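Local atomic coordinates of Tol-Pal system protein TolA (Pseudomonas aeruginosa, PDB entry 1LR0), a protein that is the inner-membrane, periplasm-spanning component of the Tol-Pal system, which probably maintains outer membrane integrity and supports outer membrane invagination during cell division. Residues V56-L61 with R112-K117. Sequence-based numbering, arbitrary orientation.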
loop_
_atom_site.group_PDB
_atom_site.type_symbol
_atom_site.label_atom_id
_atom_site.label_comp_id
_atom_site.label_asym_id
_atom_site.label_seq_id
_atom_site.Cartn_x
_atom_site.Cartn_y
_atom_site.Cartn_z
ATOM N N VAL A 56 6.509 -6.520 -0.710
ATOM C CA VAL A 56 5.633 -7.420 -0.022
ATOM C C VAL A 56 4.274 -7.407 -0.636
ATOM O O VAL A 56 3.727 -6.336 -0.853
ATOM C CB VAL A 56 5.461 -6.919 1.478
ATOM C CG1 VAL A 56 4.431 -7.744 2.159
ATOM C CG2 VAL A 56 6.819 -6.990 2.198
ATOM N N LEU A 57 3.711 -8.592 -0.856
ATOM C CA LEU A 57 2.313 -8.726 -1.312
ATOM C C LEU A 57 1.471 -8.892 -0.115
ATOM O O LEU A 57 1.664 -9.764 0.682
ATOM C CB LEU A 57 2.244 -9.951 -2.210
ATOM C CG LEU A 57 0.814 -10.272 -2.571
ATOM C CD1 LEU A 57 0.326 -9.326 -3.622
ATOM C CD2 LEU A 57 0.831 -11.722 -3.060
ATOM N N ILE A 58 0.637 -7.884 0.008
ATOM C CA ILE A 58 -0.340 -7.715 1.014
ATOM C C ILE A 58 -1.726 -8.135 0.491
ATOM O O ILE A 58 -2.215 -7.602 -0.522
ATOM C CB ILE A 58 -0.403 -6.313 1.456
ATOM C CG1 ILE A 58 0.964 -5.730 1.846
ATOM C CG2 ILE A 58 -1.298 -6.224 2.635
ATOM C CD1 ILE A 58 0.854 -4.328 2.396
ATOM N N GLU A 59 -2.355 -9.023 1.244
ATOM C CA GLU A 59 -3.728 -9.523 0.932
ATOM C C GLU A 59 -4.708 -9.040 1.984
ATOM O O GLU A 59 -4.460 -9.247 3.173
ATOM C CB GLU A 59 -3.720 -11.074 0.891
ATOM C CG GLU A 59 -2.819 -11.580 -0.214
ATOM C CD GLU A 59 -2.780 -13.086 -0.411
ATOM O OE1 GLU A 59 -3.836 -13.792 -0.265
ATOM O OE2 GLU A 59 -1.645 -13.547 -0.726
HETATM N N MSE A 60 -5.796 -8.415 1.534
HETATM C CA MSE A 60 -6.831 -7.846 2.356
HETATM C C MSE A 60 -8.251 -8.246 1.939
HETATM O O MSE A 60 -8.508 -8.565 0.785
HETATM C CB MSE A 60 -6.781 -6.312 2.386
HETATM C CG MSE A 60 -5.593 -5.795 3.212
HETATM SE SE MSE A 60 -5.487 -3.894 3.277
HETATM C CE MSE A 60 -4.382 -3.800 1.564
ATOM N N LEU A 61 -9.160 -8.147 2.903
ATOM C CA LEU A 61 -10.603 -8.229 2.625
ATOM C C LEU A 61 -11.117 -6.868 2.508
ATOM O O LEU A 61 -10.550 -5.932 3.059
ATOM C CB LEU A 61 -11.327 -8.887 3.812
ATOM C CG LEU A 61 -10.886 -10.305 4.075
ATOM C CD1 LEU A 61 -11.552 -10.986 5.347
ATOM C CD2 LEU A 61 -11.082 -11.143 2.809
ATOM N N ARG A 112 -2.117 -6.274 -2.993
ATOM C CA ARG A 112 -1.367 -5.053 -3.347
ATOM C C ARG A 112 0.121 -5.249 -3.015
ATOM O O ARG A 112 0.415 -5.711 -1.894
ATOM C CB ARG A 112 -1.827 -3.792 -2.629
ATOM C CG ARG A 112 -1.346 -2.493 -3.390
ATOM C CD ARG A 112 -2.064 -1.226 -3.151
ATOM N NE ARG A 112 -1.435 -0.026 -3.722
ATOM C CZ ARG A 112 -1.574 0.394 -4.972
ATOM N NH1 ARG A 112 -2.369 -0.249 -5.807
ATOM N NH2 ARG A 112 -0.951 1.510 -5.355
ATOM N N ARG A 113 1.044 -4.914 -3.926
ATOM C CA ARG A 113 2.466 -5.031 -3.633
ATOM C C ARG A 113 2.997 -3.699 -3.234
ATOM O O ARG A 113 2.925 -2.739 -4.028
ATOM C CB ARG A 113 3.194 -5.531 -4.879
ATOM C CG ARG A 113 2.885 -6.955 -5.250
ATOM C CD ARG A 113 3.512 -7.394 -6.618
ATOM N NE ARG A 113 3.340 -8.819 -6.756
ATOM C CZ ARG A 113 2.173 -9.436 -7.010
ATOM N NH1 ARG A 113 1.050 -8.748 -7.211
ATOM N NH2 ARG A 113 2.116 -10.769 -7.087
ATOM N N ILE A 114 3.575 -3.625 -2.043
ATOM C CA ILE A 114 4.150 -2.347 -1.538
ATOM C C ILE A 114 5.646 -2.566 -1.263
ATOM O O ILE A 114 6.044 -3.607 -0.783
ATOM C CB ILE A 114 3.453 -2.039 -0.225
ATOM C CG1 ILE A 114 1.937 -1.798 -0.417
ATOM C CG2 ILE A 114 4.028 -0.835 0.419
ATOM C CD1 ILE A 114 1.646 -0.505 -1.151
ATOM N N ILE A 115 6.466 -1.587 -1.600
ATOM C CA ILE A 115 7.872 -1.647 -1.346
ATOM C C ILE A 115 8.145 -0.986 -0.055
ATOM O O ILE A 115 7.746 0.141 0.177
ATOM C CB ILE A 115 8.603 -0.922 -2.488
ATOM C CG1 ILE A 115 8.473 -1.766 -3.779
ATOM C CG2 ILE A 115 10.102 -0.747 -2.157
ATOM C CD1 ILE A 115 9.051 -0.988 -4.997
ATOM N N PHE A 116 8.848 -1.687 0.792
ATOM C CA PHE A 116 9.308 -1.137 2.057
ATOM C C PHE A 116 10.798 -0.970 2.138
ATOM O O PHE A 116 11.526 -1.869 1.688
ATOM C CB PHE A 116 8.870 -2.066 3.210
ATOM C CG PHE A 116 7.354 -2.168 3.318
ATOM C CD1 PHE A 116 6.617 -1.108 3.774
ATOM C CD2 PHE A 116 6.673 -3.315 2.959
ATOM C CE1 PHE A 116 5.236 -1.196 3.918
ATOM C CE2 PHE A 116 5.293 -3.349 3.068
ATOM C CZ PHE A 116 4.599 -2.300 3.577
ATOM N N LYS A 117 11.278 0.106 2.764
ATOM C CA LYS A 117 12.710 0.388 2.972
ATOM C C LYS A 117 12.932 0.629 4.457
ATOM O O LYS A 117 12.125 1.317 5.131
ATOM C CB LYS A 117 13.147 1.654 2.202
ATOM C CG LYS A 117 12.794 1.648 0.766
ATOM C CD LYS A 117 13.204 2.948 0.043
ATOM C CE LYS A 117 12.779 3.049 -1.479
ATOM N NZ LYS A 117 13.394 4.395 -1.982
#
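V56, L57 and I58 pair with I114, R113 and R112 as neighbouring antiparallel strands, joining the central strand 54-60 to 111-116, one of the two outer strands of the sheet within this chain. V56 and I114 form one hydrogen-bonded pair, with V56 N to I114 O and I114 N to V56 O both at 3.0 Å. I58 and R112 form the next, bonded both ways: R112 N to I58 O at 2.8 Å and I58 N to R112 O at 2.9 Å. Between them lies the non-hydrogen-bonded pair L57-R113, and here R113 CA also makes a CH...O contact to V56 O. The three-stranded sheet, order 66-73, 54-60, 111-116, belongs to the TonB-like C-terminal domain of TolA, and helix 4-41 packs on one face. On that face V56 CG2 lies 3.8 Å from F116 CD2, and V56 CB meets the ring edge in its plane. I114 CG2 sits over a face of the same ring, toward the rim. I58 CG1 is anti to the carbonyl carbon (chi1 -52°), and CD1 beyond it touches I114 CG1 at 3.9 Å. The R112 guanidinium turns away to a salt bridge with D31 of the helix. On the other face, L57 CD1 rests over the R113 guanidinium, 3.7 Å from R113 NH1.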